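Local coordinates for protein Nrps/pks (Streptomyces albus, PDB 4OPF) that probably catalyses decarboxylative carbon-carbon bond formation as a ketosynthase domain of the AT-less polyketide synthase that builds oxazolomycin, at residues A[102-115]-A[143-157]. Numbering follows the deposited sequence.
Sequences LKGRGIGVYVGGRS and LSHHFDLRGPSTVVD
Arg-150 lays one face of its guanidinium over the CA of Gly-104, a residue whose positive phi in the turn from Leu-102 to Arg-105 would press a CB against the preceding carbonyl O. A bend at chi2 (-74°) brings the group round to Asp-148, which it grips side-on, NE to OD1 at 2.9 Å and NH2 to OD2 at 3.2 Å. Lys-103 NZ adds a weak salt bridge to the same OD2, while OD1 also accepts the backbone N of Arg-259 of the second subunit. A leucine in place of Arg-150 would probably leave the Asp-148 carboxylate without its two-pronged clamp and freer to turn. The positive phi of Asp-148 closes helix 138-147 in a Schellman motif, and its carbonyl O receives Gly-104 N at 2.7 Å.

From this turn the chain enters strand 153-156, the outermost strand, within this chain, of the large mixed sheet of the thiolase-like ketosynthase fold, where it pairs in parallel with strand 107-112; helix 138-147 packs on the face bearing Val-109 and Val-111. There Val-109 divides its branches: CG1 meets Leu-143 CD1 at 3.9 Å, and CG2 meets Leu-149 CD1 at 3.8 Å, each leucine crossing it nearly at right angles. On the other face, beneath helix 162-175, Tyr-110 runs alongside Thr-154, whose OG1 lies 3.2 Å from CD1; the phenol OH reaches the ring of Pro-152. Gly-108 suits its place because a CB there would strike the tyrosine ring. Beyond the strands, Arg-114 NH2 forms a salt bridge with Asp-157 OD1 at 2.8 Å, the guanidinium and carboxylate planes turned 66° apart.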
# COMPACT_ATOMS: atom_id res chain seq x y z
N LEU A 102 -11.62 -13.15 -16.46
CA LEU A 102 -10.75 -12.59 -15.44
C LEU A 102 -11.14 -13.10 -14.06
O LEU A 102 -10.38 -13.03 -13.09
CB LEU A 102 -10.75 -11.08 -15.50
CG LEU A 102 -10.16 -10.49 -16.78
CD1 LEU A 102 -10.12 -9.00 -16.69
CD2 LEU A 102 -8.76 -10.95 -17.06
N LYS A 103 -12.31 -13.66 -13.96
CA LYS A 103 -12.79 -14.05 -12.65
C LYS A 103 -12.01 -15.21 -12.04
O LYS A 103 -11.56 -16.12 -12.72
CB LYS A 103 -14.30 -14.28 -12.68
CG LYS A 103 -14.78 -15.57 -13.17
CD LYS A 103 -16.31 -15.53 -13.45
CE LYS A 103 -17.15 -14.96 -12.31
NZ LYS A 103 -16.99 -15.69 -11.00
N GLY A 104 -11.72 -15.09 -10.77
CA GLY A 104 -10.95 -16.11 -10.12
C GLY A 104 -9.48 -15.94 -10.30
O GLY A 104 -8.74 -16.67 -9.69
N ARG A 105 -9.00 -14.94 -11.04
CA ARG A 105 -7.57 -14.87 -11.28
C ARG A 105 -6.81 -14.05 -10.25
O ARG A 105 -7.40 -13.27 -9.52
CB ARG A 105 -7.33 -14.34 -12.69
CG ARG A 105 -7.81 -15.35 -13.74
CD ARG A 105 -7.56 -14.88 -15.17
NE ARG A 105 -6.18 -15.21 -15.48
CZ ARG A 105 -5.76 -16.38 -15.99
NH1 ARG A 105 -4.47 -16.55 -16.15
NH2 ARG A 105 -6.61 -17.31 -16.36
N GLY A 106 -5.50 -14.25 -10.19
CA GLY A 106 -4.62 -13.56 -9.24
C GLY A 106 -4.30 -12.14 -9.66
O GLY A 106 -3.18 -11.82 -10.01
N ILE A 107 -5.31 -11.31 -9.66
CA ILE A 107 -5.22 -9.96 -10.17
C ILE A 107 -5.37 -9.00 -8.98
O ILE A 107 -6.35 -9.07 -8.28
CB ILE A 107 -6.31 -9.73 -11.24
CG1 ILE A 107 -6.06 -10.73 -12.40
CG2 ILE A 107 -6.31 -8.29 -11.70
CD1 ILE A 107 -6.93 -10.49 -13.59
N GLY A 108 -4.39 -8.15 -8.75
CA GLY A 108 -4.45 -7.18 -7.66
C GLY A 108 -5.20 -5.94 -8.10
O GLY A 108 -5.35 -5.68 -9.30
N VAL A 109 -5.74 -5.24 -7.13
CA VAL A 109 -6.49 -4.02 -7.32
C VAL A 109 -5.87 -2.96 -6.41
O VAL A 109 -5.78 -3.12 -5.20
CB VAL A 109 -7.93 -4.23 -6.92
CG1 VAL A 109 -8.75 -2.93 -7.01
CG2 VAL A 109 -8.56 -5.28 -7.80
N TYR A 110 -5.46 -1.85 -7.00
CA TYR A 110 -4.77 -0.79 -6.30
C TYR A 110 -5.42 0.51 -6.67
O TYR A 110 -5.36 0.93 -7.84
CB TYR A 110 -3.28 -0.78 -6.71
CG TYR A 110 -2.63 -2.11 -6.42
CD1 TYR A 110 -2.13 -2.43 -5.17
CD2 TYR A 110 -2.65 -3.11 -7.36
CE1 TYR A 110 -1.55 -3.68 -4.91
CE2 TYR A 110 -2.08 -4.34 -7.11
CZ TYR A 110 -1.55 -4.62 -5.89
OH TYR A 110 -1.01 -5.88 -5.66
N VAL A 111 -6.09 1.15 -5.71
CA VAL A 111 -6.87 2.34 -6.00
C VAL A 111 -6.38 3.54 -5.26
O VAL A 111 -6.13 3.46 -4.07
CB VAL A 111 -8.35 2.14 -5.57
CG1 VAL A 111 -9.20 3.38 -5.78
CG2 VAL A 111 -8.93 0.98 -6.36
N GLY A 112 -6.22 4.65 -5.98
CA GLY A 112 -5.93 5.91 -5.34
C GLY A 112 -7.23 6.68 -5.20
O GLY A 112 -7.90 6.96 -6.17
N GLY A 113 -7.59 7.01 -3.99
CA GLY A 113 -8.85 7.64 -3.78
C GLY A 113 -9.14 7.85 -2.32
O GLY A 113 -8.54 7.24 -1.44
N ARG A 114 -10.06 8.77 -2.07
CA ARG A 114 -10.38 9.17 -0.71
C ARG A 114 -11.75 8.63 -0.39
O ARG A 114 -12.73 8.96 -1.04
CB ARG A 114 -10.40 10.71 -0.58
CG ARG A 114 -10.79 11.22 0.82
CD ARG A 114 -10.35 12.67 1.07
NE ARG A 114 -8.86 12.78 1.06
CZ ARG A 114 -8.10 13.31 0.08
NH1 ARG A 114 -8.64 13.80 -1.05
NH2 ARG A 114 -6.77 13.33 0.21
N SER A 115 -11.79 7.80 0.61
CA SER A 115 -12.95 7.10 1.04
C SER A 115 -13.77 8.06 1.86
O SER A 115 -13.21 8.94 2.51
CB SER A 115 -12.51 5.95 1.94
OG SER A 115 -11.46 5.21 1.28
N LEU A 143 -14.33 -3.79 -6.14
CA LEU A 143 -13.91 -4.25 -7.43
C LEU A 143 -13.52 -5.71 -7.34
O LEU A 143 -13.88 -6.52 -8.20
CB LEU A 143 -12.75 -3.42 -7.98
CG LEU A 143 -13.00 -1.93 -8.13
CD1 LEU A 143 -11.79 -1.20 -8.69
CD2 LEU A 143 -14.15 -1.69 -9.04
N SER A 144 -12.75 -6.05 -6.32
CA SER A 144 -12.31 -7.42 -6.13
C SER A 144 -13.52 -8.31 -5.94
O SER A 144 -13.53 -9.44 -6.44
CB SER A 144 -11.41 -7.53 -4.92
OG SER A 144 -10.22 -6.78 -5.13
N HIS A 145 -14.51 -7.84 -5.20
CA HIS A 145 -15.70 -8.64 -4.96
C HIS A 145 -16.51 -8.82 -6.26
O HIS A 145 -16.81 -9.94 -6.64
CB HIS A 145 -16.58 -8.00 -3.88
CG HIS A 145 -17.84 -8.75 -3.62
ND1 HIS A 145 -19.04 -8.39 -4.19
CD2 HIS A 145 -18.09 -9.85 -2.87
CE1 HIS A 145 -19.98 -9.23 -3.78
NE2 HIS A 145 -19.42 -10.13 -2.99
N HIS A 146 -16.78 -7.74 -6.97
CA HIS A 146 -17.65 -7.83 -8.11
C HIS A 146 -17.03 -8.62 -9.26
O HIS A 146 -17.72 -9.39 -9.87
CB HIS A 146 -18.10 -6.49 -8.66
CG HIS A 146 -18.82 -6.63 -9.97
ND1 HIS A 146 -20.13 -7.11 -10.06
CD2 HIS A 146 -18.39 -6.50 -11.25
CE1 HIS A 146 -20.47 -7.20 -11.34
NE2 HIS A 146 -19.43 -6.85 -12.08
N PHE A 147 -15.74 -8.42 -9.55
CA PHE A 147 -15.09 -9.11 -10.63
C PHE A 147 -14.41 -10.40 -10.20
O PHE A 147 -13.84 -11.09 -11.04
CB PHE A 147 -14.09 -8.15 -11.26
CG PHE A 147 -14.73 -6.97 -11.95
CD1 PHE A 147 -15.38 -7.15 -13.17
CD2 PHE A 147 -14.70 -5.71 -11.40
CE1 PHE A 147 -15.96 -6.08 -13.84
CE2 PHE A 147 -15.25 -4.64 -12.08
CZ PHE A 147 -15.88 -4.83 -13.30
N ASP A 148 -14.51 -10.74 -8.91
CA ASP A 148 -13.92 -11.97 -8.29
C ASP A 148 -12.37 -12.05 -8.53
O ASP A 148 -11.85 -13.05 -9.02
CB ASP A 148 -14.59 -13.19 -8.84
CG ASP A 148 -14.27 -14.46 -8.04
OD1 ASP A 148 -13.87 -14.44 -6.81
OD2 ASP A 148 -14.49 -15.51 -8.65
N LEU A 149 -11.69 -10.97 -8.23
CA LEU A 149 -10.25 -10.86 -8.39
C LEU A 149 -9.62 -11.25 -7.06
O LEU A 149 -10.15 -10.93 -6.01
CB LEU A 149 -9.94 -9.45 -8.77
CG LEU A 149 -10.71 -8.96 -10.01
CD1 LEU A 149 -10.26 -7.54 -10.28
CD2 LEU A 149 -10.40 -9.84 -11.20
N ARG A 150 -8.55 -12.02 -7.10
CA ARG A 150 -8.04 -12.71 -5.90
C ARG A 150 -6.68 -12.22 -5.45
O ARG A 150 -6.11 -12.77 -4.48
CB ARG A 150 -7.91 -14.22 -6.18
CG ARG A 150 -9.17 -14.87 -6.68
CD ARG A 150 -10.21 -15.07 -5.66
NE ARG A 150 -11.38 -15.75 -6.24
CZ ARG A 150 -11.53 -17.06 -6.37
NH1 ARG A 150 -10.59 -17.88 -5.96
NH2 ARG A 150 -12.60 -17.53 -6.95
N GLY A 151 -6.14 -11.21 -6.12
CA GLY A 151 -4.88 -10.59 -5.71
C GLY A 151 -5.12 -9.64 -4.54
O GLY A 151 -6.27 -9.43 -4.15
N PRO A 152 -4.06 -9.06 -3.99
CA PRO A 152 -4.26 -8.02 -2.97
C PRO A 152 -5.14 -6.88 -3.45
O PRO A 152 -5.10 -6.53 -4.64
CB PRO A 152 -2.83 -7.51 -2.65
CG PRO A 152 -1.92 -8.53 -3.23
CD PRO A 152 -2.63 -9.21 -4.37
N SER A 153 -5.94 -6.32 -2.54
CA SER A 153 -6.89 -5.30 -2.89
C SER A 153 -6.68 -4.17 -1.93
O SER A 153 -7.00 -4.33 -0.77
CB SER A 153 -8.28 -5.83 -2.67
OG SER A 153 -9.30 -4.98 -3.20
N THR A 154 -6.16 -3.04 -2.40
CA THR A 154 -5.78 -1.97 -1.50
C THR A 154 -6.10 -0.58 -2.02
O THR A 154 -6.08 -0.31 -3.22
CB THR A 154 -4.24 -2.01 -1.17
OG1 THR A 154 -3.50 -2.04 -2.35
CG2 THR A 154 -3.84 -3.29 -0.42
N VAL A 155 -6.41 0.30 -1.10
CA VAL A 155 -6.69 1.65 -1.39
C VAL A 155 -5.61 2.50 -0.71
O VAL A 155 -5.32 2.28 0.47
CB VAL A 155 -8.02 2.11 -0.78
CG1 VAL A 155 -8.25 3.58 -1.05
CG2 VAL A 155 -9.17 1.34 -1.36
N VAL A 156 -5.13 3.53 -1.41
CA VAL A 156 -4.23 4.50 -0.83
C VAL A 156 -4.74 5.90 -0.99
O VAL A 156 -5.26 6.28 -2.04
CB VAL A 156 -2.79 4.37 -1.37
CG1 VAL A 156 -2.22 3.04 -0.91
CG2 VAL A 156 -2.75 4.38 -2.85
N ASP A 157 -4.57 6.70 0.06
CA ASP A 157 -4.83 8.13 -0.06
C ASP A 157 -3.59 8.99 0.32
O ASP A 157 -3.26 9.10 1.49
CB ASP A 157 -6.03 8.53 0.78
CG ASP A 157 -6.29 10.04 0.74
OD1 ASP A 157 -5.62 10.83 -0.02
OD2 ASP A 157 -7.23 10.40 1.46
O HOH W 1 -8.15 -8.22 -5.85